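Local coordinates for exported gluconolactonase (Xanthomonas campestris pv. campestris, PDB 3DR2), which probably hydrolyses gluconolactone to gluconate as a calcium-binding six-bladed beta-propeller enzyme of the SMP-30 family, at residues V7-P21 with L32-A44. Numbering follows the deposited sequence.
Sequences VRPAGPAVPADCDPP and LGDARLLTLYDQA
Thr39 and Val14 pair as short antiparallel strands, a link between 7-21 and 32-44. Thr39 N donates to Val14 O at 2.8 Å, while the return bond from Val14 N to Thr39 O is weak. One step on, Pro15 occupies a non-hydrogen-bonded position, where a residue lacking an N-H costs no bond to the partner strand, and Ala16 N then reaches Leu37 O at 2.9 Å, almost straight (176°).

Packing is tightest on the inward side. The methyl of Ala16, a small side chain that suits the close approach of the backbones, lies 3.9 Å from Leu37 CD2, and Cys18 SG is 3.9 Å from that same Leu37 CD2. With CG anti to the backbone N (chi1 -170°), Leu37 carries this branch to both partners; Trp300 packs on it too. At the other end Val7 crosses Tyr41 at about a right angle, Val7 CG2 lying 3.7 Å from Tyr41 CE1, while Arg8 CB sits at the ring edge, in its plane; Pro156 of the second subunit packs against both Val7 and Tyr41. The extended Arg8 chain runs alongside Leu40 O, NE badly angled for a hydrogen bond, and spends its guanidinium on carbonyls: NH1 bonds Gly11 O and Gly76 O, NH2 bonds Pro12 O, pinning the 9-12 loop.

The outer side is looser and wetter. One water bridges Arg8 NH2 to Thr39 O, another links Pro15 O with Thr39 OG1, and a third joins Ala16 O to Leu37 O. Farther along, Pro20 CB rests over one face of the exposed Arg36 guanidinium, toward its rim, with Pro20 CB 3.5 Å from Arg36 NE.

Strand 14-15 is thus the edge of a propeller blade, added outside 38-41, which pairs in turn with 298-303: an N-terminal strand completing a blade of C-terminal strands is the "velcro" closure seen in many beta-propellers, here six-bladed.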
loop_
_atom_site.group_PDB
_atom_site.type_symbol
_atom_site.label_atom_id
_atom_site.label_comp_id
_atom_site.label_asym_id
_atom_site.label_seq_id
_atom_site.Cartn_x
_atom_site.Cartn_y
_atom_site.Cartn_z
ATOM N N VAL A 7 -8.636 -12.866 -2.346
ATOM C CA VAL A 7 -8.944 -11.450 -2.511
ATOM C C VAL A 7 -9.885 -11.134 -3.677
ATOM O O VAL A 7 -10.308 -9.996 -3.842
ATOM C CB VAL A 7 -7.650 -10.603 -2.629
ATOM C CG1 VAL A 7 -6.938 -10.562 -1.278
ATOM C CG2 VAL A 7 -6.732 -11.187 -3.688
ATOM N N ARG A 8 -10.193 -12.141 -4.494
ATOM C CA ARG A 8 -11.145 -11.981 -5.596
ATOM C C ARG A 8 -11.813 -13.329 -5.822
ATOM O O ARG A 8 -11.141 -14.337 -6.017
ATOM C CB ARG A 8 -10.475 -11.540 -6.904
ATOM C CG ARG A 8 -11.498 -11.251 -8.023
ATOM C CD ARG A 8 -10.849 -11.167 -9.404
ATOM N NE ARG A 8 -11.756 -10.695 -10.455
ATOM C CZ ARG A 8 -12.613 -11.458 -11.127
ATOM N NH1 ARG A 8 -12.710 -12.756 -10.871
ATOM N NH2 ARG A 8 -13.365 -10.923 -12.080
ATOM N N PRO A 9 -13.149 -13.372 -5.771
ATOM C CA PRO A 9 -13.831 -14.650 -5.991
ATOM C C PRO A 9 -13.748 -15.056 -7.454
ATOM O O PRO A 9 -13.463 -14.228 -8.317
ATOM C CB PRO A 9 -15.265 -14.359 -5.551
ATOM C CG PRO A 9 -15.424 -12.908 -5.871
ATOM C CD PRO A 9 -14.105 -12.317 -5.396
ATOM N N ALA A 10 -13.987 -16.332 -7.733
ATOM C CA ALA A 10 -13.960 -16.807 -9.107
ATOM C C ALA A 10 -15.005 -15.988 -9.850
ATOM O O ALA A 10 -15.971 -15.515 -9.251
ATOM C CB ALA A 10 -14.313 -18.290 -9.159
ATOM N N GLY A 11 -14.813 -15.807 -11.149
ATOM C CA GLY A 11 -15.763 -15.027 -11.913
ATOM C C GLY A 11 -15.137 -14.486 -13.175
ATOM O O GLY A 11 -13.914 -14.293 -13.232
ATOM N N PRO A 12 -15.949 -14.218 -14.209
ATOM C CA PRO A 12 -15.464 -13.696 -15.488
ATOM C C PRO A 12 -14.769 -12.343 -15.409
ATOM O O PRO A 12 -15.078 -11.506 -14.554
ATOM C CB PRO A 12 -16.730 -13.654 -16.345
ATOM C CG PRO A 12 -17.809 -13.398 -15.336
ATOM C CD PRO A 12 -17.420 -14.329 -14.213
ATOM N N ALA A 13 -13.821 -12.144 -16.316
ATOM C CA ALA A 13 -13.085 -10.895 -16.386
ATOM C C ALA A 13 -14.015 -9.848 -16.980
ATOM O O ALA A 13 -15.031 -10.182 -17.598
ATOM C CB ALA A 13 -11.851 -11.062 -17.262
ATOM N N VAL A 14 -13.662 -8.586 -16.794
ATOM C CA VAL A 14 -14.452 -7.479 -17.309
ATOM C C VAL A 14 -13.593 -6.709 -18.310
ATOM O O VAL A 14 -12.419 -6.461 -18.055
ATOM C CB VAL A 14 -14.881 -6.545 -16.152
ATOM C CG1 VAL A 14 -15.658 -5.361 -16.693
ATOM C CG2 VAL A 14 -15.722 -7.322 -15.148
ATOM N N PRO A 15 -14.156 -6.342 -19.475
ATOM C CA PRO A 15 -13.367 -5.600 -20.464
ATOM C C PRO A 15 -12.796 -4.323 -19.860
ATOM O O PRO A 15 -13.465 -3.643 -19.086
ATOM C CB PRO A 15 -14.382 -5.313 -21.568
ATOM C CG PRO A 15 -15.299 -6.493 -21.482
ATOM C CD PRO A 15 -15.508 -6.620 -19.994
ATOM N N ALA A 16 -11.557 -4.002 -20.216
ATOM C CA ALA A 16 -10.906 -2.803 -19.701
ATOM C C ALA A 16 -11.412 -1.571 -20.436
ATOM O O ALA A 16 -11.750 -1.639 -21.614
ATOM C CB ALA A 16 -9.397 -2.922 -19.859
ATOM N N ASP A 17 -11.466 -0.445 -19.736
ATOM C CA ASP A 17 -11.931 0.791 -20.344
ATOM C C ASP A 17 -10.754 1.545 -20.956
ATOM O O ASP A 17 -10.152 2.411 -20.321
ATOM C CB ASP A 17 -12.639 1.663 -19.305
ATOM C CG ASP A 17 -13.370 2.835 -19.930
ATOM O OD1 ASP A 17 -14.095 3.545 -19.201
ATOM O OD2 ASP A 17 -13.219 3.049 -21.151
ATOM N N CYS A 18 -10.430 1.197 -22.196
ATOM C CA CYS A 18 -9.331 1.827 -22.908
ATOM C C CYS A 18 -9.499 1.617 -24.407
ATOM O O CYS A 18 -10.341 0.826 -24.844
ATOM C CB CYS A 18 -7.992 1.242 -22.436
ATOM S SG CYS A 18 -7.806 -0.546 -22.682
ATOM N N ASP A 19 -8.705 2.329 -25.197
ATOM C CA ASP A 19 -8.790 2.202 -26.644
ATOM C C ASP A 19 -8.208 0.874 -27.106
ATOM O O ASP A 19 -7.319 0.309 -26.456
ATOM C CB ASP A 19 -8.042 3.353 -27.329
ATOM C CG ASP A 19 -8.669 4.707 -27.049
ATOM O OD1 ASP A 19 -9.905 4.829 -27.193
ATOM O OD2 ASP A 19 -7.931 5.651 -26.695
ATOM N N PRO A 20 -8.717 0.341 -28.228
ATOM C CA PRO A 20 -8.215 -0.931 -28.754
ATOM C C PRO A 20 -6.807 -0.731 -29.313
ATOM O O PRO A 20 -6.367 0.404 -29.511
ATOM C CB PRO A 20 -9.235 -1.282 -29.835
ATOM C CG PRO A 20 -9.651 0.073 -30.342
ATOM C CD PRO A 20 -9.822 0.856 -29.058
ATOM N N PRO A 21 -6.081 -1.827 -29.565
ATOM C CA PRO A 21 -4.717 -1.757 -30.100
ATOM C C PRO A 21 -4.549 -0.961 -31.393
ATOM O O PRO A 21 -5.395 -1.012 -32.290
ATOM C CB PRO A 21 -4.346 -3.226 -30.276
ATOM C CG PRO A 21 -5.078 -3.877 -29.157
ATOM C CD PRO A 21 -6.432 -3.218 -29.230
ATOM N N LEU A 32 -2.625 -10.416 -33.049
ATOM C CA LEU A 32 -3.662 -9.921 -32.146
ATOM C C LEU A 32 -5.101 -10.146 -32.589
ATOM O O LEU A 32 -5.974 -10.367 -31.754
ATOM C CB LEU A 32 -3.471 -8.423 -31.895
ATOM C CG LEU A 32 -2.136 -7.977 -31.298
ATOM C CD1 LEU A 32 -2.232 -6.522 -30.880
ATOM C CD2 LEU A 32 -1.799 -8.840 -30.099
ATOM N N GLY A 33 -5.357 -10.088 -33.891
ATOM C CA GLY A 33 -6.721 -10.259 -34.356
ATOM C C GLY A 33 -7.582 -9.183 -33.717
ATOM O O GLY A 33 -7.154 -8.035 -33.604
ATOM N N ASP A 34 -8.785 -9.546 -33.279
ATOM C CA ASP A 34 -9.690 -8.588 -32.649
ATOM C C ASP A 34 -9.636 -8.633 -31.118
ATOM O O ASP A 34 -10.594 -8.254 -30.441
ATOM C CB ASP A 34 -11.127 -8.841 -33.115
ATOM C CG ASP A 34 -11.342 -8.478 -34.577
ATOM O OD1 ASP A 34 -10.595 -8.987 -35.439
ATOM O OD2 ASP A 34 -12.263 -7.683 -34.864
ATOM N N ALA A 35 -8.509 -9.084 -30.577
ATOM C CA ALA A 35 -8.346 -9.180 -29.130
ATOM C C ALA A 35 -8.531 -7.833 -28.442
ATOM O O ALA A 35 -8.024 -6.813 -28.908
ATOM C CB ALA A 35 -6.964 -9.744 -28.800
ATOM N N ARG A 36 -9.265 -7.843 -27.332
ATOM C CA ARG A 36 -9.515 -6.641 -26.543
ATOM C C ARG A 36 -9.006 -6.903 -25.126
ATOM O O ARG A 36 -9.101 -8.020 -24.627
ATOM C CB ARG A 36 -11.010 -6.319 -26.520
ATOM C CG ARG A 36 -11.554 -5.807 -27.849
ATOM C CD ARG A 36 -11.021 -4.415 -28.165
ATOM N NE ARG A 36 -11.492 -3.912 -29.457
ATOM C CZ ARG A 36 -11.075 -4.365 -30.638
ATOM N NH1 ARG A 36 -10.171 -5.337 -30.705
ATOM N NH2 ARG A 36 -11.561 -3.841 -31.755
ATOM N N LEU A 37 -8.461 -5.873 -24.486
ATOM C CA LEU A 37 -7.907 -6.012 -23.139
ATOM C C LEU A 37 -8.964 -6.248 -22.064
ATOM O O LEU A 37 -10.032 -5.645 -22.093
ATOM C CB LEU A 37 -7.095 -4.765 -22.774
ATOM C CG LEU A 37 -6.256 -4.852 -21.495
ATOM C CD1 LEU A 37 -5.086 -5.796 -21.714
ATOM C CD2 LEU A 37 -5.746 -3.466 -21.122
ATOM N N LEU A 38 -8.640 -7.124 -21.115
ATOM C CA LEU A 38 -9.530 -7.450 -20.004
ATOM C C LEU A 38 -8.887 -7.086 -18.674
ATOM O O LEU A 38 -7.659 -7.002 -18.565
ATOM C CB LEU A 38 -9.842 -8.949 -19.973
ATOM C CG LEU A 38 -10.607 -9.607 -21.123
ATOM C CD1 LEU A 38 -11.953 -8.934 -21.288
ATOM C CD2 LEU A 38 -9.809 -9.512 -22.390
ATOM N N THR A 39 -9.726 -6.881 -17.665
ATOM C CA THR A 39 -9.252 -6.570 -16.322
ATOM C C THR A 39 -9.463 -7.812 -15.468
ATOM O O THR A 39 -10.591 -8.290 -15.333
ATOM C CB THR A 39 -10.044 -5.400 -15.709
ATOM O OG1 THR A 39 -9.872 -4.235 -16.522
ATOM C CG2 THR A 39 -9.560 -5.110 -14.289
ATOM N N LEU A 40 -8.379 -8.337 -14.897
ATOM C CA LEU A 40 -8.457 -9.533 -14.063
ATOM C C LEU A 40 -8.483 -9.207 -12.576
ATOM O O LEU A 40 -8.967 -9.998 -11.771
ATOM C CB LEU A 40 -7.272 -10.461 -14.349
ATOM C CG LEU A 40 -7.100 -10.937 -15.794
ATOM C CD1 LEU A 40 -5.887 -11.847 -15.906
ATOM C CD2 LEU A 40 -8.352 -11.673 -16.235
ATOM N N TYR A 41 -7.954 -8.044 -12.217
ATOM C CA TYR A 41 -7.912 -7.617 -10.824
ATOM C C TYR A 41 -7.727 -6.110 -10.822
ATOM O O TYR A 41 -7.029 -5.575 -11.673
ATOM C CB TYR A 41 -6.728 -8.280 -10.107
ATOM C CG TYR A 41 -6.734 -8.153 -8.597
ATOM C CD1 TYR A 41 -7.593 -8.926 -7.816
ATOM C CD2 TYR A 41 -5.854 -7.285 -7.945
ATOM C CE1 TYR A 41 -7.575 -8.847 -6.423
ATOM C CE2 TYR A 41 -5.824 -7.195 -6.557
ATOM C CZ TYR A 41 -6.689 -7.985 -5.800
ATOM O OH TYR A 41 -6.652 -7.933 -4.422
ATOM N N ASP A 42 -8.357 -5.418 -9.884
ATOM C CA ASP A 42 -8.201 -3.970 -9.832
ATOM C C ASP A 42 -8.178 -3.457 -8.406
ATOM O O ASP A 42 -8.475 -2.295 -8.158
ATOM C CB ASP A 42 -9.327 -3.284 -10.624
ATOM C CG ASP A 42 -10.708 -3.468 -9.999
ATOM O OD1 ASP A 42 -10.848 -4.162 -8.973
ATOM O OD2 ASP A 42 -11.671 -2.904 -10.553
ATOM N N GLN A 43 -7.791 -4.322 -7.472
ATOM C CA GLN A 43 -7.775 -3.940 -6.065
ATOM C C GLN A 43 -6.403 -3.844 -5.396
ATOM O O GLN A 43 -6.312 -3.770 -4.176
ATOM C CB GLN A 43 -8.668 -4.895 -5.264
ATOM C CG GLN A 43 -10.140 -4.833 -5.661
ATOM C CD GLN A 43 -10.747 -3.471 -5.403
ATOM O OE1 GLN A 43 -10.680 -2.954 -4.284
ATOM N NE2 GLN A 43 -11.353 -2.883 -6.431
ATOM N N ALA A 44 -5.334 -3.841 -6.184
ATOM C CA ALA A 44 -3.996 -3.723 -5.601
ATOM C C ALA A 44 -3.625 -2.245 -5.536
ATOM O O ALA A 44 -4.466 -1.380 -5.768
ATOM C CB ALA A 44 -2.986 -4.464 -6.469
HETATM O O HOH W 1 -12.217 -8.477 -13.080
HETATM O O HOH W 2 -12.302 -3.333 -16.365
HETATM O O HOH W 3 -11.460 -3.736 -23.435
#